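Local coordinates for TnpArep for protein (PDB 4ER8) that binds hairpins of repetitive extragenic palindromes and, as a tyrosine transposase, cleaves and recombines the DNA elements that contain them, at residues H111-D114 with Y115-N119; S135-H138 with R139-R143; M34-H37 with A38-V42. All blocks are in the same frame, centred on the assembly; numbering follows the deposited sequence.

Contact 1. Residues H111-D114 with Y115-N119. With NI (nickel (II) ion), chain C.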
ATOM      1  N   HIS A 111      -8.340 -11.454  -2.828  1.00 40.92           N
ATOM      2  CA  HIS A 111      -9.302 -10.341  -2.853  1.00 40.65           C
ATOM      3  C   HIS A 111      -8.542  -9.062  -2.591  1.00 39.67           C
ATOM      4  O   HIS A 111      -8.815  -8.015  -3.185  1.00 39.31           O
ATOM      5  CB  HIS A 111     -10.480 -10.479  -1.857  1.00 40.54           C
ATOM      6  CG  HIS A 111     -11.487 -11.528  -2.243  1.00 46.24           C
ATOM      7  ND1 HIS A 111     -12.341 -12.124  -1.329  1.00 50.74           N
ATOM      8  CD2 HIS A 111     -11.769 -12.106  -3.445  1.00 47.84           C
ATOM      9  CE1 HIS A 111     -13.114 -13.002  -1.950  1.00 49.28           C
ATOM     10  NE2 HIS A 111     -12.771 -13.026  -3.230  1.00 48.91           N
ATOM     11  N   HIS A 112      -7.569  -9.144  -1.693  1.00 38.83           N
ATOM     12  CA  HIS A 112      -6.841  -7.949  -1.364  1.00 37.55           C
ATOM     13  C   HIS A 112      -5.817  -7.609  -2.436  1.00 37.54           C
ATOM     14  O   HIS A 112      -5.584  -6.429  -2.650  1.00 38.67           O
ATOM     15  CB  HIS A 112      -6.219  -8.008   0.022  1.00 36.47           C
ATOM     16  CG  HIS A 112      -7.198  -7.793   1.122  1.00 33.03           C
ATOM     17  ND1 HIS A 112      -7.976  -8.810   1.639  1.00 30.82           N
ATOM     18  CD2 HIS A 112      -7.485  -6.692   1.853  1.00 27.31           C
ATOM     19  CE1 HIS A 112      -8.739  -8.325   2.607  1.00 24.88           C
ATOM     20  NE2 HIS A 112      -8.457  -7.049   2.756  1.00 23.58           N
ATOM     21  N   VAL A 113      -5.230  -8.581  -3.136  1.00 36.81           N
ATOM     22  CA  VAL A 113      -4.293  -8.177  -4.206  1.00 37.03           C
ATOM     23  C   VAL A 113      -5.104  -7.490  -5.331  1.00 37.45           C
ATOM     24  O   VAL A 113      -4.698  -6.454  -5.847  1.00 38.18           O
ATOM     25  CB  VAL A 113      -3.448  -9.333  -4.818  1.00 37.47           C
ATOM     26  CG1 VAL A 113      -2.702  -8.825  -6.022  1.00 37.50           C
ATOM     27  CG2 VAL A 113      -2.445  -9.994  -3.826  1.00 35.86           C
ATOM     28  N   ASP A 114      -6.241  -8.077  -5.697  1.00 36.86           N
ATOM     29  CA  ASP A 114      -7.111  -7.570  -6.722  1.00 36.73           C
ATOM     30  C   ASP A 114      -7.500  -6.145  -6.316  1.00 37.53           C
ATOM     31  O   ASP A 114      -7.396  -5.177  -7.118  1.00 37.56           O
ATOM     32  CB  ASP A 114      -8.403  -8.396  -6.782  1.00 36.36           C
ATOM     33  CG  ASP A 114      -8.224  -9.811  -7.372  1.00 38.19           C
ATOM     34  OD1 ASP A 114      -7.162 -10.217  -7.920  1.00 35.96           O
ATOM     35  OD2 ASP A 114      -9.232 -10.532  -7.294  1.00 38.36           O
ATOM     36  N   TYR A 115      -7.951  -6.023  -5.065  1.00 36.99           N
ATOM     37  CA  TYR A 115      -8.398  -4.758  -4.553  1.00 36.66           C
ATOM     38  C   TYR A 115      -7.303  -3.732  -4.776  1.00 37.69           C
ATOM     39  O   TYR A 115      -7.575  -2.564  -5.104  1.00 38.05           O
ATOM     40  CB  TYR A 115      -8.652  -4.842  -3.066  1.00 35.38           C
ATOM     41  CG  TYR A 115      -9.277  -3.564  -2.569  1.00 35.39           C
ATOM     42  CD1 TYR A 115     -10.666  -3.446  -2.423  1.00 32.13           C
ATOM     43  CD2 TYR A 115      -8.492  -2.457  -2.256  1.00 35.91           C
ATOM     44  CE1 TYR A 115     -11.243  -2.275  -1.938  1.00 30.44           C
ATOM     45  CE2 TYR A 115      -9.071  -1.267  -1.759  1.00 34.52           C
ATOM     46  CZ  TYR A 115     -10.442  -1.191  -1.613  1.00 33.43           C
ATOM     47  OH  TYR A 115     -11.008  -0.006  -1.184  1.00 37.11           O
ATOM     48  N   ILE A 116      -6.057  -4.160  -4.577  1.00 37.09           N
ATOM     49  CA  ILE A 116      -5.007  -3.226  -4.748  1.00 37.31           C
ATOM     50  C   ILE A 116      -4.943  -2.753  -6.198  1.00 37.93           C
ATOM     51  O   ILE A 116      -5.030  -1.546  -6.437  1.00 37.57           O
ATOM     52  CB  ILE A 116      -3.681  -3.750  -4.235  1.00 37.45           C
ATOM     53  CG1 ILE A 116      -3.663  -3.603  -2.701  1.00 37.34           C
ATOM     54  CG2 ILE A 116      -2.545  -2.973  -4.912  1.00 34.73           C
ATOM     55  CD1 ILE A 116      -2.840  -4.592  -1.969  1.00 35.04           C
ATOM     56  N   TYR A 117      -4.853  -3.697  -7.141  1.00 37.45           N
ATOM     57  CA  TYR A 117      -4.680  -3.357  -8.546  1.00 37.84           C
ATOM     58  C   TYR A 117      -5.911  -2.688  -9.166  1.00 37.89           C
ATOM     59  O   TYR A 117      -5.770  -1.904 -10.099  1.00 38.16           O
ATOM     60  CB  TYR A 117      -4.186  -4.560  -9.395  1.00 37.57           C
ATOM     61  CG  TYR A 117      -2.848  -5.116  -8.910  1.00 38.75           C
ATOM     62  CD1 TYR A 117      -2.603  -6.501  -8.854  1.00 39.05           C
ATOM     63  CD2 TYR A 117      -1.834  -4.257  -8.466  1.00 37.47           C
ATOM     64  CE1 TYR A 117      -1.372  -6.995  -8.370  1.00 37.26           C
ATOM     65  CE2 TYR A 117      -0.621  -4.742  -8.003  1.00 36.49           C
ATOM     66  CZ  TYR A 117      -0.398  -6.102  -7.942  1.00 38.11           C
ATOM     67  OH  TYR A 117       0.825  -6.551  -7.464  1.00 40.43           O
ATOM     68  N   ILE A 118      -7.102  -2.987  -8.655  1.00 37.76           N
ATOM     69  CA  ILE A 118      -8.321  -2.320  -9.105  1.00 37.77           C
ATOM     70  C   ILE A 118      -8.457  -0.900  -8.583  1.00 38.13           C
ATOM     71  O   ILE A 118      -9.229  -0.098  -9.096  1.00 38.54           O
ATOM     72  CB  ILE A 118      -9.554  -3.097  -8.673  1.00 37.94           C
ATOM     73  CG1 ILE A 118      -9.796  -4.239  -9.646  1.00 39.48           C
ATOM     74  CG2 ILE A 118     -10.786  -2.232  -8.655  1.00 37.07           C
ATOM     75  CD1 ILE A 118     -10.588  -5.392  -9.000  1.00 44.71           C
ATOM     76  N   ASN A 119      -7.720  -0.591  -7.541  1.00 38.42           N
ATOM     77  CA  ASN A 119      -7.989   0.630  -6.829  1.00 38.36           C
ATOM     78  C   ASN A 119      -7.954   1.894  -7.725  1.00 38.60           C
ATOM     79  O   ASN A 119      -8.865   2.734  -7.673  1.00 37.43           O
ATOM     80  CB  ASN A 119      -7.033   0.760  -5.667  1.00 37.59           C
ATOM     81  CG  ASN A 119      -7.665   1.387  -4.512  1.00 37.31           C
ATOM     82  OD1 ASN A 119      -7.075   2.243  -3.854  1.00 38.76           O
ATOM     83  ND2 ASN A 119      -8.898   0.981  -4.234  1.00 37.20           N
TER
HETATM   84 NI    NI C 201      -7.750   3.442  -2.184  1.00 38.93          NI
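Helix 106-122 carries part of the metal site of this HUH transposase, and one turn of it joins Val113 to Tyr117 on one side and leads to Asn119 on another. Val113 and Tyr117 lie side by side and point the same way. Val113 CG1, anti to the backbone N (chi1 171°), meets the ring obliquely at Tyr117 CE1, 3.3 Å away. The Tyr117 hydroxyl reaches beyond the helix to Thr136 OG1 and Asp140 OD2. A phenylalanine here lacks that hydroxyl and would probably leave Thr136 and Asp140 without their common partner, weakening the tie to the following helix.

The backbone supplies the regular i to i+4 bonds: Tyr117 N gives to Val113 O at 3.0 Å and Ile118 N to Asp114 O. Beside the latter bond, Ile118 CD1 packs against Asp114 CB at 4.3 Å, and the carboxylate of Asp114 turns to Tyr146 OH. Ile116 fits its CD1 against His112 O at 3.4 Å, and its side chain rests on His61 and Ile63 of strand 59-65.

Tyr115, with CG anti to its own N (chi1 -173°), sends its ring off toward the metal side, where its OH bonds Glu161 OE2. That carboxylate oxygen also binds the nickel ion, so Tyr115 acts in the second shell. His59, His61 and His123 are further ligands, and Asn119 coordinates through its amide oxygen, with OD1 2.2 Å from the nickel.

Contact 2. Residues S135-H138 with R139-R143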
ATOM      1  N   SER A 135       2.206   1.127  -9.693  1.00 48.34           N
ATOM      2  CA  SER A 135       1.908  -0.045  -8.888  1.00 47.81           C
ATOM      3  C   SER A 135       2.773  -1.234  -9.269  1.00 47.08           C
ATOM      4  O   SER A 135       3.524  -1.160 -10.230  1.00 47.18           O
ATOM      5  CB  SER A 135       0.460  -0.423  -9.074  1.00 47.13           C
ATOM      6  OG  SER A 135       0.298  -0.999 -10.332  1.00 49.31           O
ATOM      7  N   THR A 136       2.642  -2.330  -8.531  1.00 45.94           N
ATOM      8  CA  THR A 136       3.340  -3.549  -8.861  1.00 45.61           C
ATOM      9  C   THR A 136       2.567  -4.431  -9.872  1.00 46.09           C
ATOM     10  O   THR A 136       2.931  -5.607 -10.118  1.00 44.86           O
ATOM     11  CB  THR A 136       3.586  -4.361  -7.622  1.00 45.59           C
ATOM     12  OG1 THR A 136       2.324  -4.731  -7.040  1.00 43.23           O
ATOM     13  CG2 THR A 136       4.405  -3.546  -6.659  1.00 45.30           C
ATOM     14  N   PHE A 137       1.501  -3.871 -10.445  1.00 46.59           N
ATOM     15  CA  PHE A 137       0.694  -4.638 -11.393  1.00 47.12           C
ATOM     16  C   PHE A 137       1.550  -5.138 -12.540  1.00 47.50           C
ATOM     17  O   PHE A 137       1.611  -6.327 -12.806  1.00 47.79           O
ATOM     18  CB  PHE A 137      -0.452  -3.814 -11.923  1.00 46.44           C
ATOM     19  CG  PHE A 137      -1.300  -4.541 -12.920  1.00 46.21           C
ATOM     20  CD1 PHE A 137      -2.122  -5.608 -12.520  1.00 45.72           C
ATOM     21  CD2 PHE A 137      -1.333  -4.133 -14.252  1.00 45.49           C
ATOM     22  CE1 PHE A 137      -2.946  -6.263 -13.439  1.00 41.30           C
ATOM     23  CE2 PHE A 137      -2.139  -4.791 -15.180  1.00 43.49           C
ATOM     24  CZ  PHE A 137      -2.945  -5.851 -14.768  1.00 43.26           C
ATOM     25  N   HIS A 138       2.213  -4.204 -13.207  1.00 48.67           N
ATOM     26  CA  HIS A 138       3.239  -4.502 -14.238  1.00 49.37           C
ATOM     27  C   HIS A 138       4.386  -5.414 -13.767  1.00 49.13           C
ATOM     28  O   HIS A 138       4.733  -6.339 -14.464  1.00 49.21           O
ATOM     29  CB  HIS A 138       3.724  -3.189 -14.835  1.00 48.99           C
ATOM     30  CG  HIS A 138       2.588  -2.287 -15.208  1.00 51.52           C
ATOM     31  ND1 HIS A 138       1.995  -2.310 -16.458  1.00 51.58           N
ATOM     32  CD2 HIS A 138       1.885  -1.387 -14.474  1.00 52.87           C
ATOM     33  CE1 HIS A 138       1.000  -1.438 -16.489  1.00 52.00           C
ATOM     34  NE2 HIS A 138       0.914  -0.861 -15.299  1.00 52.83           N
ATOM     35  N   ARG A 139       4.949  -5.201 -12.582  1.00 49.30           N
ATOM     36  CA  ARG A 139       5.872  -6.202 -12.093  1.00 49.93           C
ATOM     37  C   ARG A 139       5.212  -7.586 -12.178  1.00 50.96           C
ATOM     38  O   ARG A 139       5.861  -8.549 -12.602  1.00 51.84           O
ATOM     39  CB  ARG A 139       6.346  -5.928 -10.668  1.00 49.47           C
ATOM     40  CG  ARG A 139       7.326  -6.967 -10.150  1.00 49.34           C
ATOM     41  CD  ARG A 139       7.351  -7.075  -8.620  1.00 50.89           C
ATOM     42  NE  ARG A 139       6.221  -7.876  -8.139  1.00 53.27           N
ATOM     43  CZ  ARG A 139       5.630  -7.762  -6.957  1.00 51.34           C
ATOM     44  NH1 ARG A 139       6.032  -6.844  -6.083  1.00 52.29           N
ATOM     45  NH2 ARG A 139       4.614  -8.560  -6.666  1.00 48.81           N
ATOM     46  N   ASP A 140       3.933  -7.678 -11.807  1.00 51.45           N
ATOM     47  CA  ASP A 140       3.252  -8.963 -11.672  1.00 51.81           C
ATOM     48  C   ASP A 140       2.839  -9.558 -12.994  1.00 52.55           C
ATOM     49  O   ASP A 140       2.891 -10.780 -13.149  1.00 52.60           O
ATOM     50  CB  ASP A 140       2.034  -8.840 -10.776  1.00 52.19           C
ATOM     51  CG  ASP A 140       2.394  -8.816  -9.302  1.00 53.15           C
ATOM     52  OD1 ASP A 140       3.586  -8.986  -8.962  1.00 55.24           O
ATOM     53  OD2 ASP A 140       1.482  -8.642  -8.474  1.00 52.79           O
ATOM     54  N   VAL A 141       2.425  -8.707 -13.937  1.00 53.11           N
ATOM     55  CA  VAL A 141       2.186  -9.102 -15.330  1.00 54.13           C
ATOM     56  C   VAL A 141       3.461  -9.643 -15.974  1.00 55.62           C
ATOM     57  O   VAL A 141       3.395 -10.491 -16.858  1.00 55.37           O
ATOM     58  CB  VAL A 141       1.791  -7.885 -16.188  1.00 54.49           C
ATOM     59  CG1 VAL A 141       1.632  -8.260 -17.701  1.00 52.10           C
ATOM     60  CG2 VAL A 141       0.533  -7.199 -15.627  1.00 55.25           C
ATOM     61  N   ALA A 142       4.610  -9.120 -15.542  1.00 57.25           N
ATOM     62  CA  ALA A 142       5.907  -9.495 -16.076  1.00 58.60           C
ATOM     63  C   ALA A 142       6.409 -10.833 -15.525  1.00 59.19           C
ATOM     64  O   ALA A 142       7.271 -11.461 -16.139  1.00 59.71           O
ATOM     65  CB  ALA A 142       6.951  -8.356 -15.911  1.00 58.65           C
ATOM     66  N   ARG A 143       5.884 -11.300 -14.398  1.00 60.03           N
ATOM     67  CA  ARG A 143       5.826 -12.764 -14.273  1.00 61.05           C
ATOM     68  C   ARG A 143       4.474 -13.198 -14.803  1.00 59.86           C
ATOM     69  O   ARG A 143       3.756 -12.398 -15.372  1.00 60.16           O
ATOM     70  CB  ARG A 143       6.112 -13.312 -12.881  1.00 62.05           C
ATOM     71  CG  ARG A 143       6.356 -14.856 -12.951  1.00 66.44           C
ATOM     72  CD  ARG A 143       7.421 -15.349 -11.948  1.00 74.79           C
ATOM     73  NE  ARG A 143       8.324 -16.331 -12.568  1.00 80.48           N
ATOM     74  CZ  ARG A 143       8.211 -17.659 -12.474  1.00 82.33           C
ATOM     75  NH1 ARG A 143       7.222 -18.217 -11.769  1.00 83.24           N
ATOM     76  NH2 ARG A 143       9.099 -18.437 -13.089  1.00 82.84           N
TER
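This is a local contact within the short helix 137-142 and the turn that starts it, in which Phe137 meets Val141 and Thr136 meets Arg139, close to strand 49-55 of the central sheet. A methyl sits on an aromatic face in the first pair: Val141 CG2 is 3.8 Å from the centroid of the Phe137 ring and 17° off its normal, a CH-pi contact displaced toward the CE2 side of the ring. Phe137 CG lies anti to the backbone N (chi1 179°), which swings the ring forward along the helix, toward the next turn and under that methyl. The same ring meets Tyr117 edge-to-face and packs on Val129 and Trp150, while its CD2 rests over the centre of the His138 imidazole, 4.1 Å above the plane.

In the second pair the two side chains run alongside one another. Arg139 folds at its third torsion (chi3 80°) and lays one face of the guanidinium over Thr136 CB, which stands 3.8 Å from NH1. Arg139 NH2 forms a salt bridge with Asp140 OD1 at 2.6 Å, although its hydrogen-bond angle is poor and the bond is weak. The guanidinium is gripped further by strand 49-55, NH1 giving to Ile50 O and NH2 to Asn51 O. Asp140 OD2 is engaged by Tyr117, and Thr136 OG1 also bonds Trp53 N.

Backbone bonds set the helical spacing, with Asp140 N giving to Thr136 O at 2.9 Å and Val141 N to Phe137 O at 2.8 Å. Ahead of them Ser135 OG accepts from Phe137 N at 3.1 Å. The arrangement is that of an ST turn leading into a short helix, here pinned to the edge strand 49-55 by side chains of its first turn.

Contact 3. Residues M34-H37 with A38-V42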
ATOM      1  N   MET A  34      11.109   9.865  -4.686  1.00 60.92           N
ATOM      2  CA  MET A  34      11.454   9.898  -3.257  1.00 60.85           C
ATOM      3  C   MET A  34      10.765   8.753  -2.548  1.00 60.02           C
ATOM      4  O   MET A  34      11.393   8.070  -1.733  1.00 59.64           O
ATOM      5  CB  MET A  34      11.020  11.192  -2.585  1.00 61.50           C
ATOM      6  CG  MET A  34      11.983  12.368  -2.714  1.00 64.22           C
ATOM      7  SD  MET A  34      10.987  13.844  -3.084  1.00 71.70           S
ATOM      8  CE  MET A  34      12.263  15.108  -3.208  1.00 71.45           C
ATOM      9  N   LEU A  35       9.484   8.531  -2.872  1.00 58.67           N
ATOM     10  CA  LEU A  35       8.744   7.439  -2.242  1.00 57.54           C
ATOM     11  C   LEU A  35       9.427   6.134  -2.518  1.00 57.81           C
ATOM     12  O   LEU A  35       9.869   5.454  -1.590  1.00 57.51           O
ATOM     13  CB  LEU A  35       7.298   7.372  -2.704  1.00 56.85           C
ATOM     14  CG  LEU A  35       6.398   6.318  -2.042  1.00 55.27           C
ATOM     15  CD1 LEU A  35       6.087   6.610  -0.597  1.00 53.65           C
ATOM     16  CD2 LEU A  35       5.114   6.220  -2.801  1.00 55.51           C
ATOM     17  N   ARG A  36       9.525   5.797  -3.800  1.00 58.33           N
ATOM     18  CA  ARG A  36      10.222   4.594  -4.208  1.00 59.05           C
ATOM     19  C   ARG A  36      11.521   4.494  -3.422  1.00 59.44           C
ATOM     20  O   ARG A  36      11.794   3.460  -2.790  1.00 60.00           O
ATOM     21  CB  ARG A  36      10.492   4.614  -5.706  1.00 59.55           C
ATOM     22  CG  ARG A  36       9.623   3.669  -6.540  1.00 60.95           C
ATOM     23  CD  ARG A  36       9.710   3.994  -8.053  1.00 64.08           C
ATOM     24  NE  ARG A  36      10.906   3.529  -8.799  1.00 66.47           N
ATOM     25  CZ  ARG A  36      11.747   2.557  -8.430  1.00 66.36           C
ATOM     26  NH1 ARG A  36      11.585   1.889  -7.293  1.00 65.54           N
ATOM     27  NH2 ARG A  36      12.766   2.248  -9.222  1.00 68.03           N
ATOM     28  N   HIS A  37      12.287   5.587  -3.406  1.00 59.19           N
ATOM     29  CA  HIS A  37      13.585   5.593  -2.747  1.00 59.38           C
ATOM     30  C   HIS A  37      13.492   5.226  -1.266  1.00 57.52           C
ATOM     31  O   HIS A  37      14.200   4.335  -0.801  1.00 57.23           O
ATOM     32  CB  HIS A  37      14.343   6.907  -3.038  1.00 60.69           C
ATOM     33  CG  HIS A  37      14.849   7.003  -4.461  1.00 66.02           C
ATOM     34  ND1 HIS A  37      14.437   7.984  -5.346  1.00 71.13           N
ATOM     35  CD2 HIS A  37      15.716   6.217  -5.157  1.00 68.96           C
ATOM     36  CE1 HIS A  37      15.024   7.801  -6.519  1.00 70.93           C
ATOM     37  NE2 HIS A  37      15.806   6.736  -6.430  1.00 71.28           N
ATOM     38  N   ALA A  38      12.552   5.854  -0.566  1.00 55.97           N
ATOM     39  CA  ALA A  38      12.293   5.621   0.864  1.00 54.23           C
ATOM     40  C   ALA A  38      12.007   4.177   1.230  1.00 53.28           C
ATOM     41  O   ALA A  38      12.580   3.644   2.194  1.00 53.06           O
ATOM     42  CB  ALA A  38      11.159   6.505   1.346  1.00 53.87           C
ATOM     43  N   ILE A  39      11.123   3.543   0.468  1.00 52.29           N
ATOM     44  CA  ILE A  39      10.749   2.148   0.721  1.00 51.60           C
ATOM     45  C   ILE A  39      11.968   1.265   0.551  1.00 52.24           C
ATOM     46  O   ILE A  39      12.196   0.347   1.343  1.00 51.08           O
ATOM     47  CB  ILE A  39       9.686   1.670  -0.269  1.00 51.68           C
ATOM     48  CG1 ILE A  39       8.365   2.461  -0.099  1.00 50.27           C
ATOM     49  CG2 ILE A  39       9.526   0.152  -0.203  1.00 48.69           C
ATOM     50  CD1 ILE A  39       7.493   2.479  -1.360  1.00 48.50           C
ATOM     51  N   ILE A  40      12.744   1.560  -0.494  1.00 53.61           N
ATOM     52  CA  ILE A  40      14.034   0.902  -0.746  1.00 55.12           C
ATOM     53  C   ILE A  40      14.986   0.960   0.463  1.00 55.45           C
ATOM     54  O   ILE A  40      15.487  -0.082   0.923  1.00 55.30           O
ATOM     55  CB  ILE A  40      14.773   1.564  -1.920  1.00 55.78           C
ATOM     56  CG1 ILE A  40      13.895   1.678  -3.183  1.00 55.72           C
ATOM     57  CG2 ILE A  40      16.111   0.846  -2.150  1.00 57.01           C
ATOM     58  CD1 ILE A  40      13.371   0.367  -3.676  1.00 57.22           C
ATOM     59  N   LYS A  41      15.220   2.175   0.973  1.00 56.06           N
ATOM     60  CA  LYS A  41      16.128   2.376   2.112  1.00 57.42           C
ATOM     61  C   LYS A  41      15.721   1.519   3.305  1.00 57.11           C
ATOM     62  O   LYS A  41      16.568   0.896   3.942  1.00 57.36           O
ATOM     63  CB  LYS A  41      16.214   3.864   2.501  1.00 57.87           C
ATOM     64  CG  LYS A  41      17.307   4.217   3.542  1.00 60.88           C
ATOM     65  CD  LYS A  41      18.452   5.059   2.908  1.00 67.30           C
ATOM     66  CE  LYS A  41      19.033   6.172   3.850  1.00 69.65           C
ATOM     67  NZ  LYS A  41      20.021   5.708   4.912  1.00 70.50           N
ATOM     68  N   VAL A  42      14.415   1.484   3.581  1.00 57.49           N
ATOM     69  CA  VAL A  42      13.861   0.780   4.751  1.00 57.50           C
ATOM     70  C   VAL A  42      13.867  -0.737   4.538  1.00 57.70           C
ATOM     71  O   VAL A  42      14.184  -1.517   5.456  1.00 57.55           O
ATOM     72  CB  VAL A  42      12.420   1.309   5.125  1.00 57.64           C
ATOM     73  CG1 VAL A  42      11.891   0.643   6.418  1.00 56.67           C
ATOM     74  CG2 VAL A  42      12.432   2.819   5.303  1.00 56.68           C
TER
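The flat group nearest to the other segment is the guanidinium of Arg36, approached obliquely by Ile40 CD1, which lies 4.3 Å from NH1. A bend at the third torsion of Arg36 (chi3 78°) brings the guanidinium round toward Ile40, and the isoleucine methyl meets it slantwise. Both residues belong to the exposed side of helix 32-45.

The buried side is aliphatic. Leu35 and Ile39, one turn apart, cross at a slant, with Leu35 CG 4.0 Å from Ile39 CD1. Ile39 sends CG1 anti to the carbonyl carbon and back toward the preceding turn, which brings CD1 over Leu35 O as well, at 3.8 Å. The pair faces strand 49-55, Leu35 against Val55 and Ile39 against Ile50 and Trp53. Ala38 offers just a methyl, tucked 3.4 Å from Leu35 O; this small side chain packs on Gln83 of helix 73-87, and Met34 reaches Phe84 and Ala87 of the same helix.

Main-chain bonds are regular: Ala38 N gives to Met34 O at 2.8 Å, Ile39 N to Leu35 O at 3.1 Å, and Lys41 N to His37 O at 3.0 Å. Lys41 runs outward from the helix, and its NZ makes a long, weak ion pair with a phosphate of the bound DNA.

Leu35 and Ile39 thus face the sheet, Met34 and Ala38 face helix 73-87, and Arg36, His37, Ile40 and Lys41 lie on the outer side. Helix 32-45 takes the place of the first long helix in the beta-alpha-beta-beta-alpha-beta order of an RNA recognition motif-like fold, packed on the sheet next to helix 73-87.

How the contacts relate
Along the chain contact 3 comes first, then contact 1, then contact 2, on helices 32-45, 106-122 and 137-142. Contacts 1 and 2 are neighbours, their centres 13 Å apart; they touch through the Tyr117 hydroxyl, probably hydrogen-bonded to Thr136 and Asp140, and through packing of Tyr117 on Phe137. Contact 3 is separate, its centre about 22 Å from that of contact 1 and 18 Å from that of contact 2, and on the opposite side of the chain's centre from contact 1. Strand 49-55 joins all three: contact 1 meets Ala52 and Val54, contact 2 the same two residues, contact 3 Trp53 and Val55. The sheet thus lies between the metal-bearing helix and helix 32-45.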